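PDB 5EDF: FrpC operon protein from Neisseria meningitidis, which is an iron-regulated protein, FrpD, that binds the RTX protein FrpC and is putatively involved in adhesion, its exact function being unknown. Local coordinates for residues F6-T18 / V75-F87. Sequence-based numbering, arbitrary orientation.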
# COMPACT_ATOMS: atom_id res chain seq x y z
N PHE A 6 -1.11 -8.65 -23.65
CA PHE A 6 0.13 -8.63 -22.89
C PHE A 6 1.31 -8.43 -23.85
O PHE A 6 2.26 -9.22 -23.90
CB PHE A 6 0.28 -9.92 -22.09
CG PHE A 6 -0.81 -10.16 -21.10
CD1 PHE A 6 -0.69 -9.74 -19.78
CD2 PHE A 6 -1.96 -10.82 -21.48
CE1 PHE A 6 -1.71 -9.97 -18.87
CE2 PHE A 6 -2.99 -11.04 -20.58
CZ PHE A 6 -2.86 -10.63 -19.27
N ASN A 7 1.23 -7.36 -24.63
CA ASN A 7 2.15 -7.13 -25.74
C ASN A 7 3.41 -6.34 -25.37
O ASN A 7 4.24 -6.08 -26.23
CB ASN A 7 1.47 -6.32 -26.88
CG ASN A 7 0.22 -6.98 -27.45
OD1 ASN A 7 0.14 -8.20 -27.53
ND2 ASN A 7 -0.75 -6.15 -27.89
N ASN A 8 3.55 -5.93 -24.11
CA ASN A 8 4.71 -5.13 -23.69
C ASN A 8 5.86 -6.03 -23.23
O ASN A 8 5.61 -7.08 -22.66
CB ASN A 8 4.35 -4.12 -22.59
CG ASN A 8 3.62 -2.90 -23.11
OD1 ASN A 8 3.87 -2.41 -24.21
ND2 ASN A 8 2.69 -2.37 -22.29
N PRO A 9 7.09 -5.56 -23.46
CA PRO A 9 8.29 -6.30 -23.06
C PRO A 9 8.52 -6.20 -21.56
O PRO A 9 8.01 -5.33 -20.89
CB PRO A 9 9.39 -5.57 -23.83
CG PRO A 9 8.93 -4.14 -23.88
CD PRO A 9 7.44 -4.29 -24.13
N GLU A 10 9.33 -7.10 -21.04
CA GLU A 10 9.84 -6.97 -19.67
C GLU A 10 10.41 -5.56 -19.49
O GLU A 10 11.19 -5.12 -20.31
CB GLU A 10 10.96 -7.99 -19.46
CG GLU A 10 11.50 -7.99 -18.05
CD GLU A 10 12.76 -8.81 -17.86
OE1 GLU A 10 13.29 -9.41 -18.82
OE2 GLU A 10 13.28 -8.82 -16.73
N PRO A 11 10.02 -4.85 -18.41
CA PRO A 11 10.60 -3.53 -18.19
C PRO A 11 12.09 -3.52 -17.83
O PRO A 11 12.59 -4.45 -17.19
CB PRO A 11 9.78 -2.95 -17.01
CG PRO A 11 8.59 -3.84 -16.86
CD PRO A 11 9.00 -5.18 -17.41
N MSE A 12 12.79 -2.46 -18.26
CA MSE A 12 14.09 -2.16 -17.70
C MSE A 12 13.98 -1.20 -16.50
O MSE A 12 14.56 -1.45 -15.46
CB MSE A 12 15.08 -1.62 -18.74
CG MSE A 12 16.42 -1.30 -18.15
SE MSE A 12 17.60 -0.52 -19.44
CE MSE A 12 16.68 1.08 -19.87
N THR A 13 13.24 -0.11 -16.67
CA THR A 13 12.99 0.84 -15.61
C THR A 13 11.58 0.73 -15.01
O THR A 13 11.38 1.16 -13.87
CB THR A 13 13.10 2.28 -16.11
OG1 THR A 13 12.02 2.55 -17.02
CG2 THR A 13 14.45 2.55 -16.78
N GLY A 14 10.62 0.23 -15.77
CA GLY A 14 9.20 0.21 -15.35
C GLY A 14 8.38 1.36 -15.88
O GLY A 14 7.17 1.34 -15.73
N PHE A 15 9.02 2.31 -16.53
CA PHE A 15 8.35 3.52 -17.03
C PHE A 15 8.23 3.59 -18.55
O PHE A 15 7.71 4.56 -19.08
CB PHE A 15 9.08 4.77 -16.49
CG PHE A 15 9.03 4.88 -15.00
CD1 PHE A 15 7.88 5.37 -14.37
CD2 PHE A 15 10.05 4.40 -14.21
CE1 PHE A 15 7.81 5.44 -12.97
CE2 PHE A 15 9.96 4.46 -12.82
CZ PHE A 15 8.85 4.96 -12.23
N GLU A 16 8.65 2.53 -19.26
CA GLU A 16 8.71 2.59 -20.71
C GLU A 16 7.35 2.61 -21.36
O GLU A 16 7.24 3.04 -22.49
CB GLU A 16 9.48 1.38 -21.25
CG GLU A 16 10.92 1.29 -20.84
CD GLU A 16 11.20 0.52 -19.55
OE1 GLU A 16 10.30 0.27 -18.71
OE2 GLU A 16 12.36 0.13 -19.37
N HIS A 17 6.35 2.06 -20.68
CA HIS A 17 4.99 2.00 -21.15
C HIS A 17 4.07 2.28 -20.02
O HIS A 17 4.46 2.14 -18.84
CB HIS A 17 4.67 0.59 -21.66
CG HIS A 17 5.43 0.23 -22.88
ND1 HIS A 17 5.05 0.71 -24.11
CD2 HIS A 17 6.53 -0.52 -23.06
CE1 HIS A 17 5.90 0.25 -25.02
NE2 HIS A 17 6.81 -0.50 -24.41
N THR A 18 2.87 2.71 -20.36
CA THR A 18 1.79 2.87 -19.41
C THR A 18 0.61 2.02 -19.87
O THR A 18 0.48 1.65 -21.04
CB THR A 18 1.36 4.30 -19.28
OG1 THR A 18 0.89 4.77 -20.56
CG2 THR A 18 2.49 5.24 -18.80
N VAL A 75 12.03 3.54 0.18
CA VAL A 75 11.44 3.97 -1.09
C VAL A 75 10.67 2.85 -1.73
O VAL A 75 10.90 1.68 -1.42
CB VAL A 75 12.50 4.53 -2.09
CG1 VAL A 75 13.18 5.73 -1.49
CG2 VAL A 75 13.49 3.44 -2.49
N LEU A 76 9.75 3.22 -2.62
CA LEU A 76 8.94 2.28 -3.39
C LEU A 76 9.38 2.30 -4.84
O LEU A 76 9.60 3.37 -5.42
CB LEU A 76 7.46 2.64 -3.34
CG LEU A 76 6.88 2.87 -1.96
CD1 LEU A 76 5.41 3.29 -2.08
CD2 LEU A 76 7.10 1.67 -1.01
N GLU A 77 9.41 1.12 -5.44
CA GLU A 77 9.84 0.99 -6.84
C GLU A 77 8.91 0.11 -7.64
O GLU A 77 8.43 -0.89 -7.13
CB GLU A 77 11.24 0.37 -6.92
CG GLU A 77 12.28 1.20 -6.23
CD GLU A 77 13.70 0.68 -6.35
OE1 GLU A 77 13.91 -0.50 -6.69
OE2 GLU A 77 14.63 1.48 -6.09
N PRO A 78 8.74 0.42 -8.94
CA PRO A 78 8.16 -0.55 -9.87
C PRO A 78 9.20 -1.60 -10.21
O PRO A 78 10.37 -1.49 -9.84
CB PRO A 78 7.88 0.30 -11.09
CG PRO A 78 8.98 1.31 -11.09
CD PRO A 78 9.24 1.60 -9.66
N TYR A 79 8.77 -2.62 -10.95
CA TYR A 79 9.70 -3.61 -11.47
C TYR A 79 10.77 -2.96 -12.31
O TYR A 79 10.47 -2.17 -13.25
CB TYR A 79 8.91 -4.64 -12.30
CG TYR A 79 9.67 -5.79 -12.91
CD1 TYR A 79 9.52 -7.08 -12.43
CD2 TYR A 79 10.52 -5.59 -14.01
CE1 TYR A 79 10.17 -8.15 -13.01
CE2 TYR A 79 11.18 -6.67 -14.61
CZ TYR A 79 11.00 -7.95 -14.11
OH TYR A 79 11.64 -9.07 -14.67
N ASN A 80 12.03 -3.29 -12.02
CA ASN A 80 13.15 -2.81 -12.83
C ASN A 80 14.26 -3.85 -12.82
O ASN A 80 14.18 -4.87 -12.12
CB ASN A 80 13.60 -1.40 -12.38
CG ASN A 80 14.17 -1.36 -10.99
OD1 ASN A 80 14.90 -2.27 -10.59
ND2 ASN A 80 13.89 -0.30 -10.26
N GLN A 81 15.32 -3.62 -13.60
CA GLN A 81 16.36 -4.64 -13.71
C GLN A 81 17.16 -4.84 -12.44
O GLN A 81 17.77 -5.90 -12.29
CB GLN A 81 17.23 -4.40 -14.93
CG GLN A 81 16.52 -4.69 -16.23
CD GLN A 81 16.00 -6.12 -16.37
OE1 GLN A 81 16.83 -7.09 -16.44
NE2 GLN A 81 14.65 -6.29 -16.43
N GLN A 82 17.18 -3.85 -11.56
CA GLN A 82 17.92 -3.98 -10.29
C GLN A 82 17.14 -4.79 -9.28
O GLN A 82 17.73 -5.58 -8.54
CB GLN A 82 18.27 -2.60 -9.74
CG GLN A 82 19.28 -1.80 -10.55
CD GLN A 82 18.74 -1.24 -11.86
OE1 GLN A 82 17.68 -0.61 -11.90
NE2 GLN A 82 19.48 -1.47 -12.95
N ASN A 83 15.82 -4.66 -9.23
CA ASN A 83 15.02 -5.32 -8.22
C ASN A 83 14.23 -6.53 -8.74
O ASN A 83 13.47 -7.15 -7.96
CB ASN A 83 14.06 -4.30 -7.55
CG ASN A 83 12.97 -3.81 -8.51
OD1 ASN A 83 12.57 -4.55 -9.41
ND2 ASN A 83 12.45 -2.59 -8.28
N LYS A 84 14.38 -6.88 -10.01
CA LYS A 84 13.51 -7.90 -10.60
C LYS A 84 13.47 -9.23 -9.83
O LYS A 84 12.43 -9.88 -9.82
CB LYS A 84 13.85 -8.16 -12.07
CG LYS A 84 15.24 -8.66 -12.35
CD LYS A 84 15.43 -9.04 -13.85
CE LYS A 84 14.70 -10.36 -14.26
NZ LYS A 84 14.96 -10.81 -15.71
N ALA A 85 14.59 -9.68 -9.27
CA ALA A 85 14.58 -10.97 -8.58
C ALA A 85 13.60 -10.98 -7.41
O ALA A 85 13.03 -12.03 -7.10
CB ALA A 85 15.97 -11.33 -8.10
N HIS A 86 13.37 -9.82 -6.81
CA HIS A 86 12.38 -9.71 -5.73
C HIS A 86 10.97 -9.92 -6.26
O HIS A 86 10.14 -10.59 -5.62
CB HIS A 86 12.52 -8.39 -5.00
CG HIS A 86 13.84 -8.25 -4.31
ND1 HIS A 86 14.10 -8.83 -3.09
CD2 HIS A 86 15.00 -7.65 -4.70
CE1 HIS A 86 15.36 -8.58 -2.75
NE2 HIS A 86 15.92 -7.87 -3.70
N PHE A 87 10.68 -9.34 -7.44
CA PHE A 87 9.39 -9.58 -8.10
C PHE A 87 9.21 -11.01 -8.57
O PHE A 87 8.10 -11.55 -8.49
CB PHE A 87 9.19 -8.62 -9.27
CG PHE A 87 8.81 -7.24 -8.85
CD1 PHE A 87 7.48 -6.95 -8.60
CD2 PHE A 87 9.74 -6.21 -8.70
CE1 PHE A 87 7.09 -5.67 -8.23
CE2 PHE A 87 9.34 -4.93 -8.30
CZ PHE A 87 8.05 -4.65 -8.07
O HOH W 1 16.30 -9.58 -18.22
O HOH W 2 16.55 0.41 -14.10
O HOH W 3 12.87 2.02 -11.80
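A polar loop-to-loop contact, built round the carboxylate of Glu10, joins the N-terminal loop ahead of strand 18-23 to the turn between edge strand 73-77 of the large antiparallel sheet and helix 84-93. Glu10 suits the place because its extended side chain, with CG anti to the backbone N (chi1 -177°), carries OE2 to three donors. Tyr79 OH gives the short bond, 2.6 Å to Glu10 OE2, from above the carboxylate plane. Lys84 NZ forms a salt bridge with the same oxygen on its syn side, and Gln81 NE2 donates to Glu10 OE2 at 2.9 Å, steeply out of the carboxylate plane yet in the plane of the glutamine amide. So gathered, the donors would probably favour the ionised acid. A water links Glu10 OE1, Gln81 OE1 and Lys84 NZ. Glutamine serves here because its NE2, with the chain bent at chi2 (-59°), has a second hydrogen for Pro11 O, while Gln81 N donates to the carbonyl O of Met12, a selenomethionine here. Tyr79 adds to its hydroxyl a flat ring, at whose rim CD2 packs 3.7 Å from Pro11 CD; Trp46 meets that ring edge-to-face. Each partner loop is internally braced: Thr13 OG1 accepts from Phe15 N in an ST turn, and Asn80 OD1 from Asn83 N in an Asx motif, while Asn83 OD1 in turn accepts from Asn80 N. Glycine, with no side chain, suits both the positive phi (97°) and the 3.4 Å approach of Gly14 CA to Tyr79 O. Farther along, Phe15 CE2 touches Pro78 CG at 3.7 Å, the proline, which follows strand 73-77, approaching the ring obliquely.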